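Local structure of aminotransferase class I and II (Anaerococcus prevotii, 4EMY) at residues P77-K82 against S103-P108; A117-L122 against F145-K150; D164-A169 against D202-F207; N346-I351 against T359-D364. The protein binds pyridoxal 5'-phosphate and probably catalyses amino-group transfer, working as a homodimeric aminotransferase. All blocks are in the same frame, centred on the assembly; numbering follows the deposited sequence.

Interaction 1 (P77-K82 against S103-P108)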
loop_
_atom_site.group_PDB
_atom_site.type_symbol
_atom_site.label_atom_id
_atom_site.label_comp_id
_atom_site.label_asym_id
_atom_site.label_seq_id
_atom_site.Cartn_x
_atom_site.Cartn_y
_atom_site.Cartn_z
ATOM N N PRO A 77 -5.413 5.670 -11.262
ATOM C CA PRO A 77 -5.550 4.396 -11.970
ATOM C C PRO A 77 -4.697 3.328 -11.301
ATOM O O PRO A 77 -3.681 3.666 -10.679
ATOM C CB PRO A 77 -5.028 4.700 -13.379
ATOM C CG PRO A 77 -4.669 6.150 -13.407
ATOM C CD PRO A 77 -5.231 6.801 -12.186
ATOM N N ILE A 78 -5.118 2.065 -11.409
ATOM C CA ILE A 78 -4.415 0.935 -10.783
ATOM C C ILE A 78 -2.910 1.083 -10.974
ATOM O O ILE A 78 -2.140 1.056 -10.018
ATOM C CB ILE A 78 -4.789 -0.453 -11.404
ATOM C CG1 ILE A 78 -6.286 -0.601 -11.712
ATOM C CG2 ILE A 78 -4.270 -1.586 -10.528
ATOM C CD1 ILE A 78 -7.156 -0.960 -10.532
ATOM N N GLU A 79 -2.516 1.240 -12.233
ATOM C CA GLU A 79 -1.123 1.168 -12.639
ATOM C C GLU A 79 -0.372 2.443 -12.301
ATOM O O GLU A 79 0.860 2.458 -12.278
ATOM C CB GLU A 79 -1.037 0.881 -14.141
ATOM C CG GLU A 79 -1.433 -0.539 -14.536
ATOM C CD GLU A 79 -2.926 -0.724 -14.794
ATOM O OE1 GLU A 79 -3.713 0.231 -14.595
ATOM O OE2 GLU A 79 -3.311 -1.847 -15.209
ATOM N N GLY A 80 -1.132 3.501 -12.016
ATOM C CA GLY A 80 -0.604 4.845 -11.840
ATOM C C GLY A 80 -1.011 5.649 -13.050
ATOM O O GLY A 80 -1.333 5.076 -14.099
ATOM N N GLU A 81 -1.017 6.972 -12.895
ATOM C CA GLU A 81 -1.340 7.904 -13.978
ATOM C C GLU A 81 -0.453 7.656 -15.197
ATOM O O GLU A 81 0.756 7.430 -15.064
ATOM C CB GLU A 81 -1.186 9.353 -13.503
ATOM C CG GLU A 81 -2.321 9.874 -12.625
ATOM C CD GLU A 81 -3.618 10.139 -13.385
ATOM O OE1 GLU A 81 -3.581 10.297 -14.627
ATOM O OE2 GLU A 81 -4.690 10.191 -12.742
ATOM N N LYS A 82 -1.068 7.692 -16.378
ATOM C CA LYS A 82 -0.377 7.447 -17.644
ATOM C C LYS A 82 0.914 8.265 -17.741
ATOM O O LYS A 82 1.961 7.728 -18.111
ATOM C CB LYS A 82 -1.331 7.738 -18.811
ATOM C CG LYS A 82 -0.713 7.918 -20.192
ATOM C CD LYS A 82 -1.421 9.060 -20.927
ATOM C CE LYS A 82 -1.093 9.114 -22.415
ATOM N NZ LYS A 82 -1.759 8.007 -23.162
ATOM N N SER A 103 8.102 -0.881 -18.869
ATOM C CA SER A 103 6.862 -0.434 -18.230
ATOM C C SER A 103 7.037 -0.159 -16.743
ATOM O O SER A 103 7.815 -0.822 -16.066
ATOM C CB SER A 103 5.742 -1.448 -18.443
ATOM O OG SER A 103 4.490 -0.873 -18.120
ATOM N N ALA A 104 6.296 0.836 -16.257
ATOM C CA ALA A 104 6.330 1.260 -14.862
ATOM C C ALA A 104 4.943 1.116 -14.256
ATOM O O ALA A 104 3.947 1.413 -14.911
ATOM C CB ALA A 104 6.803 2.698 -14.773
ATOM N N ILE A 105 4.888 0.631 -13.018
ATOM C CA ILE A 105 3.635 0.492 -12.269
ATOM C C ILE A 105 3.778 1.119 -10.886
ATOM O O ILE A 105 4.628 0.697 -10.090
ATOM C CB ILE A 105 3.197 -0.985 -12.119
ATOM C CG1 ILE A 105 2.592 -1.507 -13.420
ATOM C CG2 ILE A 105 2.148 -1.140 -11.024
ATOM C CD1 ILE A 105 3.576 -2.191 -14.334
ATOM N N ALA A 106 2.941 2.120 -10.609
ATOM C CA ALA A 106 2.930 2.804 -9.315
ATOM C C ALA A 106 2.809 1.825 -8.153
ATOM O O ALA A 106 2.006 0.894 -8.195
ATOM C CB ALA A 106 1.808 3.828 -9.264
ATOM N N THR A 107 3.623 2.045 -7.126
ATOM C CA THR A 107 3.646 1.207 -5.928
ATOM C C THR A 107 3.691 2.069 -4.658
ATOM O O THR A 107 4.113 3.233 -4.709
ATOM C CB THR A 107 4.874 0.282 -5.927
ATOM O OG1 THR A 107 6.050 1.057 -6.192
ATOM C CG2 THR A 107 4.727 -0.861 -6.967
ATOM N N PRO A 108 3.257 1.512 -3.506
ATOM C CA PRO A 108 3.400 2.319 -2.291
ATOM C C PRO A 108 4.878 2.376 -1.891
ATOM O O PRO A 108 5.402 1.451 -1.251
ATOM C CB PRO A 108 2.535 1.577 -1.266
ATOM C CG PRO A 108 2.482 0.162 -1.751
ATOM C CD PRO A 108 2.672 0.183 -3.240
#

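Interaction 2 (A117-L122 against F145-K150)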
loop_
_atom_site.group_PDB
_atom_site.type_symbol
_atom_site.label_atom_id
_atom_site.label_comp_id
_atom_site.label_asym_id
_atom_site.label_seq_id
_atom_site.Cartn_x
_atom_site.Cartn_y
_atom_site.Cartn_z
ATOM N N ALA A 117 7.945 -7.736 -6.971
ATOM C CA ALA A 117 8.947 -8.488 -7.715
ATOM C C ALA A 117 9.216 -9.853 -7.076
ATOM O O ALA A 117 9.285 -10.862 -7.779
ATOM C CB ALA A 117 10.229 -7.686 -7.829
ATOM N N ILE A 118 9.338 -9.873 -5.747
ATOM C CA ILE A 118 9.560 -11.104 -4.995
ATOM C C ILE A 118 8.357 -12.049 -5.060
ATOM O O ILE A 118 8.523 -13.276 -5.082
ATOM C CB ILE A 118 9.916 -10.829 -3.523
ATOM C CG1 ILE A 118 11.134 -9.909 -3.439
ATOM C CG2 ILE A 118 10.200 -12.135 -2.783
ATOM C CD1 ILE A 118 11.535 -9.545 -2.025
ATOM N N PHE A 119 7.155 -11.481 -5.096
ATOM C CA PHE A 119 5.945 -12.274 -5.193
ATOM C C PHE A 119 5.808 -12.883 -6.584
ATOM O O PHE A 119 5.620 -14.090 -6.718
ATOM C CB PHE A 119 4.723 -11.426 -4.853
ATOM C CG PHE A 119 3.457 -12.220 -4.684
ATOM C CD1 PHE A 119 2.574 -12.389 -5.749
ATOM C CD2 PHE A 119 3.138 -12.794 -3.458
ATOM C CE1 PHE A 119 1.407 -13.125 -5.597
ATOM C CE2 PHE A 119 1.969 -13.528 -3.300
ATOM C CZ PHE A 119 1.102 -13.692 -4.371
ATOM N N SER A 120 5.938 -12.050 -7.613
ATOM C CA SER A 120 5.642 -12.461 -8.989
ATOM C C SER A 120 6.702 -13.324 -9.671
ATOM O O SER A 120 6.370 -14.094 -10.576
ATOM C CB SER A 120 5.333 -11.246 -9.860
ATOM O OG SER A 120 4.088 -10.686 -9.501
ATOM N N TYR A 121 7.960 -13.203 -9.243
ATOM C CA TYR A 121 9.071 -13.859 -9.942
ATOM C C TYR A 121 9.833 -14.912 -9.140
ATOM O O TYR A 121 10.782 -15.530 -9.639
ATOM C CB TYR A 121 9.995 -12.815 -10.566
ATOM C CG TYR A 121 9.259 -11.999 -11.590
ATOM C CD1 TYR A 121 9.096 -12.465 -12.889
ATOM C CD2 TYR A 121 8.688 -10.772 -11.248
ATOM C CE1 TYR A 121 8.402 -11.725 -13.826
ATOM C CE2 TYR A 121 7.988 -10.025 -12.179
ATOM C CZ TYR A 121 7.851 -10.504 -13.463
ATOM O OH TYR A 121 7.158 -9.767 -14.385
ATOM N N LEU A 122 9.403 -15.120 -7.900
ATOM C CA LEU A 122 9.832 -16.276 -7.121
ATOM C C LEU A 122 8.607 -16.998 -6.618
ATOM O O LEU A 122 7.634 -16.366 -6.204
ATOM C CB LEU A 122 10.690 -15.858 -5.928
ATOM C CG LEU A 122 12.086 -15.294 -6.188
ATOM C CD1 LEU A 122 12.644 -14.695 -4.909
ATOM C CD2 LEU A 122 13.020 -16.359 -6.755
ATOM N N PHE A 145 6.087 -14.346 2.351
ATOM C CA PHE A 145 5.582 -15.049 1.176
ATOM C C PHE A 145 6.196 -16.428 0.960
ATOM O O PHE A 145 5.899 -17.090 -0.034
ATOM C CB PHE A 145 5.742 -14.191 -0.082
ATOM C CG PHE A 145 5.020 -12.879 -0.013
ATOM C CD1 PHE A 145 3.714 -12.808 0.457
ATOM C CD2 PHE A 145 5.643 -11.711 -0.429
ATOM C CE1 PHE A 145 3.053 -11.592 0.526
ATOM C CE2 PHE A 145 4.985 -10.495 -0.371
ATOM C CZ PHE A 145 3.689 -10.435 0.105
ATOM N N GLY A 146 7.046 -16.863 1.885
ATOM C CA GLY A 146 7.603 -18.212 1.824
ATOM C C GLY A 146 8.675 -18.410 0.770
ATOM O O GLY A 146 9.027 -19.534 0.452
ATOM N N ARG A 147 9.186 -17.312 0.223
ATOM C CA ARG A 147 10.374 -17.348 -0.622
ATOM C C ARG A 147 11.604 -17.608 0.250
ATOM O O ARG A 147 11.615 -17.307 1.451
ATOM C CB ARG A 147 10.542 -16.030 -1.388
ATOM C CG ARG A 147 9.643 -15.866 -2.605
ATOM C CD ARG A 147 8.159 -15.969 -2.269
ATOM N NE ARG A 147 7.279 -15.642 -3.399
ATOM C CZ ARG A 147 5.974 -15.914 -3.448
ATOM N NH1 ARG A 147 5.376 -16.532 -2.440
ATOM N NH2 ARG A 147 5.263 -15.573 -4.514
ATOM N N ASN A 148 12.643 -18.162 -0.358
ATOM C CA ASN A 148 13.853 -18.497 0.371
ATOM C C ASN A 148 14.956 -17.431 0.312
ATOM O O ASN A 148 15.658 -17.295 -0.695
ATOM C CB ASN A 148 14.380 -19.825 -0.126
ATOM C CG ASN A 148 15.294 -20.470 0.866
ATOM O OD1 ASN A 148 16.470 -20.120 0.963
ATOM N ND2 ASN A 148 14.757 -21.420 1.624
ATOM N N PHE A 149 15.111 -16.684 1.401
ATOM C CA PHE A 149 16.178 -15.692 1.500
ATOM C C PHE A 149 17.543 -16.349 1.617
ATOM O O PHE A 149 17.734 -17.257 2.424
ATOM C CB PHE A 149 15.953 -14.782 2.697
ATOM C CG PHE A 149 16.838 -13.578 2.715
ATOM C CD1 PHE A 149 16.627 -12.532 1.832
ATOM C CD2 PHE A 149 17.876 -13.484 3.621
ATOM C CE1 PHE A 149 17.437 -11.411 1.854
ATOM C CE2 PHE A 149 18.686 -12.364 3.653
ATOM C CZ PHE A 149 18.468 -11.326 2.767
ATOM N N LYS A 150 18.492 -15.859 0.824
ATOM C CA LYS A 150 19.814 -16.465 0.699
ATOM C C LYS A 150 20.883 -15.364 0.570
ATOM O O LYS A 150 20.776 -14.493 -0.295
ATOM C CB LYS A 150 19.816 -17.371 -0.531
ATOM C CG LYS A 150 20.708 -18.590 -0.454
ATOM C CD LYS A 150 20.241 -19.624 -1.476
ATOM C CE LYS A 150 21.246 -20.753 -1.687
ATOM N NZ LYS A 150 22.428 -20.342 -2.505
#

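Interaction 3 (D164-A169 against D202-F207)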
loop_
_atom_site.group_PDB
_atom_site.type_symbol
_atom_site.label_atom_id
_atom_site.label_comp_id
_atom_site.label_asym_id
_atom_site.label_seq_id
_atom_site.Cartn_x
_atom_site.Cartn_y
_atom_site.Cartn_z
ATOM N N ASP A 164 33.506 -13.057 -7.113
ATOM C CA ASP A 164 33.777 -14.487 -7.001
ATOM C C ASP A 164 32.723 -15.207 -6.170
ATOM O O ASP A 164 32.162 -16.213 -6.610
ATOM C CB ASP A 164 35.164 -14.727 -6.403
ATOM C CG ASP A 164 36.277 -14.560 -7.418
ATOM O OD1 ASP A 164 36.020 -14.750 -8.628
ATOM O OD2 ASP A 164 37.416 -14.249 -7.000
ATOM N N VAL A 165 32.455 -14.688 -4.972
ATOM C CA VAL A 165 31.481 -15.301 -4.070
ATOM C C VAL A 165 30.072 -15.130 -4.631
ATOM O O VAL A 165 29.264 -16.061 -4.580
ATOM C CB VAL A 165 31.600 -14.763 -2.626
ATOM C CG1 VAL A 165 30.453 -15.261 -1.751
ATOM C CG2 VAL A 165 32.930 -15.182 -2.016
ATOM N N TYR A 166 29.793 -13.953 -5.192
ATOM C CA TYR A 166 28.516 -13.712 -5.861
ATOM C C TYR A 166 28.234 -14.803 -6.887
ATOM O O TYR A 166 27.129 -15.338 -6.939
ATOM C CB TYR A 166 28.484 -12.329 -6.528
ATOM C CG TYR A 166 27.235 -12.065 -7.353
ATOM C CD1 TYR A 166 27.258 -12.161 -8.745
ATOM C CD2 TYR A 166 26.032 -11.731 -6.742
ATOM C CE1 TYR A 166 26.120 -11.922 -9.501
ATOM C CE2 TYR A 166 24.891 -11.488 -7.491
ATOM C CZ TYR A 166 24.940 -11.585 -8.867
ATOM O OH TYR A 166 23.800 -11.349 -9.602
ATOM N N LYS A 167 29.246 -15.130 -7.684
ATOM C CA LYS A 167 29.130 -16.152 -8.716
ATOM C C LYS A 167 28.790 -17.526 -8.153
ATOM O O LYS A 167 27.929 -18.215 -8.693
ATOM C CB LYS A 167 30.402 -16.213 -9.570
ATOM C CG LYS A 167 30.508 -15.082 -10.580
ATOM C CD LYS A 167 31.793 -15.141 -11.389
ATOM C CE LYS A 167 31.902 -13.924 -12.297
ATOM N NZ LYS A 167 33.111 -13.945 -13.165
ATOM N N GLU A 168 29.448 -17.917 -7.064
ATOM C CA GLU A 168 29.207 -19.237 -6.482
ATOM C C GLU A 168 27.833 -19.328 -5.808
ATOM O O GLU A 168 27.209 -20.388 -5.808
ATOM C CB GLU A 168 30.359 -19.695 -5.562
ATOM C CG GLU A 168 30.599 -18.869 -4.296
ATOM C CD GLU A 168 31.768 -19.377 -3.444
ATOM O OE1 GLU A 168 32.810 -19.798 -4.008
ATOM O OE2 GLU A 168 31.655 -19.349 -2.196
ATOM N N ALA A 169 27.358 -18.207 -5.271
ATOM C CA ALA A 169 26.003 -18.119 -4.732
ATOM C C ALA A 169 24.940 -18.294 -5.821
ATOM O O ALA A 169 23.989 -19.059 -5.645
ATOM C CB ALA A 169 25.807 -16.800 -4.010
ATOM N N ASP A 202 29.047 -4.857 -14.985
ATOM C CA ASP A 202 29.386 -5.642 -16.166
ATOM C C ASP A 202 29.682 -7.089 -15.797
ATOM O O ASP A 202 29.126 -8.002 -16.405
ATOM C CB ASP A 202 30.570 -5.033 -16.920
ATOM C CG ASP A 202 30.172 -4.432 -18.267
ATOM O OD1 ASP A 202 29.255 -4.962 -18.939
ATOM O OD2 ASP A 202 30.803 -3.432 -18.666
ATOM N N GLU A 203 30.533 -7.291 -14.791
ATOM C CA GLU A 203 30.859 -8.633 -14.313
ATOM C C GLU A 203 29.597 -9.396 -13.909
ATOM O O GLU A 203 29.494 -10.604 -14.126
ATOM C CB GLU A 203 31.862 -8.572 -13.156
ATOM C CG GLU A 203 33.313 -8.399 -13.593
ATOM C CD GLU A 203 34.285 -8.249 -12.426
ATOM O OE1 GLU A 203 34.107 -7.318 -11.594
ATOM O OE2 GLU A 203 35.241 -9.059 -12.349
ATOM N N VAL A 204 28.626 -8.674 -13.356
ATOM C CA VAL A 204 27.363 -9.269 -12.939
ATOM C C VAL A 204 26.462 -9.618 -14.123
ATOM O O VAL A 204 26.055 -10.774 -14.258
ATOM C CB VAL A 204 26.618 -8.379 -11.924
ATOM C CG1 VAL A 204 25.224 -8.922 -11.646
ATOM C CG2 VAL A 204 27.417 -8.278 -10.633
ATOM N N ILE A 205 26.154 -8.646 -14.981
ATOM C CA ILE A 205 25.232 -8.916 -16.095
ATOM C C ILE A 205 25.785 -9.965 -17.053
ATOM O O ILE A 205 25.032 -10.775 -17.582
ATOM C CB ILE A 205 24.770 -7.647 -16.860
ATOM C CG1 ILE A 205 25.962 -6.855 -17.419
ATOM C CG2 ILE A 205 23.919 -6.764 -15.963
ATOM C CD1 ILE A 205 26.252 -7.066 -18.903
ATOM N N THR A 206 27.102 -9.952 -17.247
ATOM C CA THR A 206 27.781 -10.891 -18.134
ATOM C C THR A 206 27.683 -12.308 -17.578
ATOM O O THR A 206 27.587 -13.281 -18.333
ATOM C CB THR A 206 29.259 -10.500 -18.333
ATOM O OG1 THR A 206 29.339 -9.109 -18.663
ATOM C CG2 THR A 206 29.896 -11.310 -19.452
ATOM N N PHE A 207 27.691 -12.416 -16.253
ATOM C CA PHE A 207 27.584 -13.711 -15.607
ATOM C C PHE A 207 26.164 -14.268 -15.680
ATOM O O PHE A 207 25.975 -15.445 -15.981
ATOM C CB PHE A 207 28.058 -13.633 -14.160
ATOM C CG PHE A 207 28.002 -14.944 -13.441
ATOM C CD1 PHE A 207 28.904 -15.957 -13.750
ATOM C CD2 PHE A 207 27.045 -15.170 -12.463
ATOM C CE1 PHE A 207 28.856 -17.173 -13.092
ATOM C CE2 PHE A 207 26.989 -16.385 -11.801
ATOM C CZ PHE A 207 27.899 -17.388 -12.113
#

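Interaction 4 (N346-I351 against T359-D364)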
loop_
_atom_site.group_PDB
_atom_site.type_symbol
_atom_site.label_atom_id
_atom_site.label_comp_id
_atom_site.label_asym_id
_atom_site.label_seq_id
_atom_site.Cartn_x
_atom_site.Cartn_y
_atom_site.Cartn_z
ATOM N N ASN A 346 41.489 9.690 12.255
ATOM C CA ASN A 346 41.303 8.983 13.520
ATOM C C ASN A 346 41.581 7.479 13.387
ATOM O O ASN A 346 41.365 6.707 14.328
ATOM C CB ASN A 346 39.904 9.254 14.083
ATOM C CG ASN A 346 39.737 10.686 14.567
ATOM O OD1 ASN A 346 40.467 11.139 15.446
ATOM N ND2 ASN A 346 38.770 11.403 14.004
ATOM N N LYS A 347 42.077 7.091 12.209
ATOM C CA LYS A 347 42.428 5.700 11.870
ATOM C C LYS A 347 41.259 4.726 12.050
ATOM O O LYS A 347 41.376 3.714 12.748
ATOM C CB LYS A 347 43.657 5.225 12.660
ATOM C CG LYS A 347 44.887 6.108 12.523
ATOM C CD LYS A 347 46.003 5.623 13.434
ATOM C CE LYS A 347 47.251 6.469 13.274
ATOM N NZ LYS A 347 47.662 6.556 11.846
ATOM N N LEU A 348 40.137 5.047 11.409
ATOM C CA LEU A 348 38.910 4.260 11.510
ATOM C C LEU A 348 38.576 3.610 10.175
ATOM O O LEU A 348 38.267 4.299 9.202
ATOM C CB LEU A 348 37.752 5.151 11.975
ATOM C CG LEU A 348 36.384 4.537 12.290
ATOM C CD1 LEU A 348 36.484 3.443 13.349
ATOM C CD2 LEU A 348 35.418 5.629 12.727
ATOM N N THR A 349 38.654 2.282 10.140
ATOM C CA THR A 349 38.337 1.506 8.942
ATOM C C THR A 349 36.839 1.561 8.676
ATOM O O THR A 349 36.024 1.233 9.546
ATOM C CB THR A 349 38.817 0.044 9.063
ATOM O OG1 THR A 349 40.245 0.025 9.127
ATOM C CG2 THR A 349 38.374 -0.783 7.869
HETATM N N MSE A 350 36.494 1.991 7.467
HETATM C CA MSE A 350 35.106 2.171 7.062
HETATM C C MSE A 350 34.920 1.692 5.636
HETATM O O MSE A 350 35.813 1.847 4.804
HETATM C CB MSE A 350 34.716 3.644 7.154
HETATM C CG MSE A 350 35.559 4.551 6.278
HETATM SE SE MSE A 350 34.733 6.266 5.972
HETATM C CE MSE A 350 33.065 5.664 5.147
ATOM N N ILE A 351 33.759 1.111 5.357
ATOM C CA ILE A 351 33.449 0.643 4.018
ATOM C C ILE A 351 33.437 1.858 3.100
ATOM O O ILE A 351 32.809 2.856 3.424
ATOM C CB ILE A 351 32.097 -0.088 3.989
ATOM C CG1 ILE A 351 32.168 -1.333 4.878
ATOM C CG2 ILE A 351 31.714 -0.452 2.559
ATOM C CD1 ILE A 351 30.853 -2.057 5.060
ATOM N N THR A 359 26.951 5.834 6.364
ATOM C CA THR A 359 28.329 5.358 6.282
ATOM C C THR A 359 28.444 4.189 7.247
ATOM O O THR A 359 27.723 4.140 8.247
ATOM C CB THR A 359 29.340 6.434 6.716
ATOM O OG1 THR A 359 28.992 6.916 8.017
ATOM C CG2 THR A 359 29.364 7.590 5.734
ATOM N N PHE A 360 29.346 3.256 6.973
ATOM C CA PHE A 360 29.388 2.033 7.767
ATOM C C PHE A 360 30.760 1.710 8.328
ATOM O O PHE A 360 31.751 1.644 7.597
ATOM C CB PHE A 360 28.860 0.852 6.954
ATOM C CG PHE A 360 28.400 -0.307 7.787
ATOM C CD1 PHE A 360 29.255 -1.367 8.065
ATOM C CD2 PHE A 360 27.101 -0.350 8.280
ATOM C CE1 PHE A 360 28.827 -2.446 8.820
ATOM C CE2 PHE A 360 26.665 -1.425 9.040
ATOM C CZ PHE A 360 27.529 -2.474 9.308
ATOM N N ILE A 361 30.792 1.502 9.639
ATOM C CA ILE A 361 31.984 1.037 10.332
ATOM C C ILE A 361 31.864 -0.466 10.594
ATOM O O ILE A 361 31.036 -0.898 11.395
ATOM C CB ILE A 361 32.233 1.825 11.639
ATOM C CG1 ILE A 361 32.902 3.167 11.340
ATOM C CG2 ILE A 361 33.161 1.062 12.566
ATOM C CD1 ILE A 361 31.964 4.271 10.917
ATOM N N PRO A 362 32.678 -1.270 9.893
ATOM C CA PRO A 362 32.707 -2.710 10.160
ATOM C C PRO A 362 33.381 -3.037 11.501
ATOM O O PRO A 362 34.394 -2.428 11.859
ATOM C CB PRO A 362 33.506 -3.274 8.982
ATOM C CG PRO A 362 34.334 -2.134 8.497
ATOM C CD PRO A 362 33.549 -0.889 8.766
ATOM N N THR A 363 32.787 -3.980 12.234
ATOM C CA THR A 363 33.269 -4.427 13.547
ATOM C C THR A 363 32.471 -5.637 14.031
ATOM O O THR A 363 31.331 -5.855 13.604
ATOM C CB THR A 363 33.195 -3.319 14.626
ATOM O OG1 THR A 363 33.431 -3.896 15.916
ATOM C CG2 THR A 363 31.830 -2.632 14.637
ATOM N N ASP A 364 33.064 -6.414 14.931
ATOM C CA ASP A 364 32.374 -7.562 15.497
ATOM C C ASP A 364 31.822 -7.305 16.906
ATOM O O ASP A 364 31.064 -8.118 17.439
ATOM C CB ASP A 364 33.273 -8.799 15.476
ATOM C CG ASP A 364 32.484 -10.088 15.286
ATOM O OD1 ASP A 364 33.109 -11.175 15.285
ATOM O OD2 ASP A 364 31.238 -10.014 15.125
#

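Interaction 1 (P77-K82 against S103-P108)
Glu-79 and Gly-80 meet Ile-105 and Ala-106 mainly through backbone. Residues 77-80 form a type I beta turn, closed by Gly-80 N on Pro-77 O at 2.9 Å. The turn lies beside strand 101-107. The one hydrogen bond across the contact runs from Ala-106 N to Glu-79 O, 2.7 Å with 159° at the hydrogen. The CA of Ile-105 makes a CA-H...O contact with the same oxygen at 3.4 Å.

The Ile-105 side chain leaves the strand beside the turn. Its CB is 4.2 Å from Glu-79 O. The CG2 branch, anti to the backbone N, comes slightly nearer that oxygen, at 4.0 Å. CG1 lies beside the backbone N (chi1 -77°) and faces Glu-79 CG at 4.3 Å. CD1, at the tip, runs past, 5.3 Å from Glu-79 CG. The side chain also touches Phe-286 of helix 280-297.

Ala-106 points its CB at the turn, 3.7 Å from Gly-80 CA. Phi is positive at Gly-80 (108°), a conformation glycine takes easily.

Just after the turn, Glu-81 is the N-cap of helix 82-93, and its OE2 is hydrogen-bonded to NE2 of His-303. The loop before this helix thus docks on strand 101-107, outermost within the chain in the seven-stranded mixed sheet of this pyridoxal-phosphate-dependent aminotransferase fold. The contact rests on a backbone bond. The lack of a side chain at Gly-80 and the single methyl of Ala-106 are consistent with the close approach.

Interaction 2 (A117-L122 against F145-K150)
Near the C-terminal end of helix 109-121 the chain passes the loop that leads into strand 148-152, with the CA atoms of Leu-122 and Arg-147 6.6 Å apart. That loop belongs to a beta-alpha-beta unit: helix 137-145 links the adjacent parallel strands 127-131 and 148-152. Gly-146, with positive phi, follows the helix.

Arg-147 carries the contact. Its chain bends at chi2 (58°), which sets CD. CG packs on Leu-122 CB at 3.5 Å and on CG2 of Ile-118. NE donates to Ile-118 O at 3.2 Å, tilted from the carbonyl plane. NH2 donates to Phe-119 O at 2.7 Å, in plane and on a lone pair. NH1 turns back to Phe-145 O in its own segment. The guanidinium's positive charge would suit these carbonyls at the helix end. A leucine in place of Arg-147 would probably leave the oxygens of Ile-118, Phe-119 and Phe-145 without these donors, inside a buried contact.

NH2 also lies over one face of the Phe-119 ring, 3.6 Å above the plane and toward the rim. The ring and guanidinium planes are only 19° apart. Glu-144 of the second subunit packs on the same phenylalanine. Phe-119 and Phe-145 form a T-shaped pair, planes at 79° and centroids 5.2 Å apart. Phe-119 gives the edge: its CD2 stands over the centre of the Phe-145 ring, 3.8 Å above it.

Interaction 3 (D164-A169 against D202-F207)
Lys-167 lies over the Phe-207 ring, and this CH-pi contact is the broadest part of the interface. Lys-167 CG is 3.5 Å from the ring centroid and 7° off the normal, so it sits over the centre of the face. CB reaches CZ at 3.8 Å, while CD and CE follow the CD1 side of the ring. The lysine chain is extended beyond CG, which carries it across the face. Phe-207 CG is anti to its backbone N (chi1 -179°), and its CB points toward the other helix.

Apolar contacts make the second group. Tyr-166 CE1 meets Val-204 CG1 at 3.8 Å, and the two side chains cross at about a right angle. Tyr-166 CE1 also approaches Phe-207 CD2, more loosely, at 4.5 Å.

Polar groups add little between the two segments, and no hydrogen bond crosses. Lys-167 NZ and Glu-203 OE2 are 5.4 Å apart, opposite charges not in contact. The Tyr-166 hydroxyl is hydrogen-bonded to Ser-182 OG of strand 179-184.

The axes of segments 164-169 and 202-207 approach to 11.0 Å and run nearly parallel, crossing at -22°. Helices 163-176 and 198-211 flank strand 179-184 in the chain and pack on each other, as in the alpha/beta layering of this fold. Lys-211 makes a cation-pi contact with Phe-207. Tyr-166 also meets Phe-152 of strand 148-152 edge-to-face.

Interaction 4 (N346-I351 against T359-D364)
Phe-360 O is gripped from the facing loop by two neighbouring residues. Ile-351 N donates to it at 3.1 Å. The CA of Met-350, modelled as selenomethionine, adds a CA-H...O contact at 3.4 Å. The pairing does not continue as a regular strand pair. Pro-362 has no N-H, and Thr-349 O instead faces its CD at 3.4 Å. The directions of 348-351 and 359-362 differ by 104°. The loop starts from a Schellman motif, with Lys-347 as the C-prime residue ending helix 315-345.

The remaining contacts are apolar. Ile-351 and Phe-360 lie side by side and point the same way, with the two CD1 atoms 3.5 Å apart. Ile-351 CG1 also touches Pro-362 CD at 4.1 Å. Met-350 is bent at chi3, and its CE meets Thr-359 CB at 4.1 Å.

Leu-348 and Ile-361 cross at about a right angle. Leu-348 CG is anti to the backbone N (chi1 -174°), and from it CD2 reaches Ile-361 CG1 at 3.8 Å. An alanine at Leu-348 would probably open a gap beside Ile-361 CG1, which would lose CG and both methyls as packing partners.

Ile-361 also touches Phe-339 and Leu-406, so helices 315-345 and 399-411 help cover it. Phe-360 meets Tyr-133 edge-to-face and lies near Asn-190, which binds the cofactor. Strand 359-362 is thus a helix-backed edge strand of a three-stranded antiparallel sheet, outermost within the chain and paired with strand 386-389.

Overall arrangement
The four contacts follow one another along the chain. Interactions 1 and 2 reach the same mixed sheet, at its outermost strands within the chain, 101-107 and 148-152; their centres are 22 Å apart. Interaction 2 touches interaction 3, where Lys-150 NZ is 3.7 Å from Ala-169 O. Interaction 4 is the most remote from interaction 1, with centres 40 Å apart on opposite sides of the chain's centre. None of the four lines the cofactor directly. The side chains of Ala-106, Ile-118 and Phe-360 lie about 12, 11 and 12 Å from a bound pyridoxal-5'-phosphate. The side chains of Phe-360 and the cofactor-binding Asn-190 are about 7 Å apart. Interaction 3 lies away from the known sites.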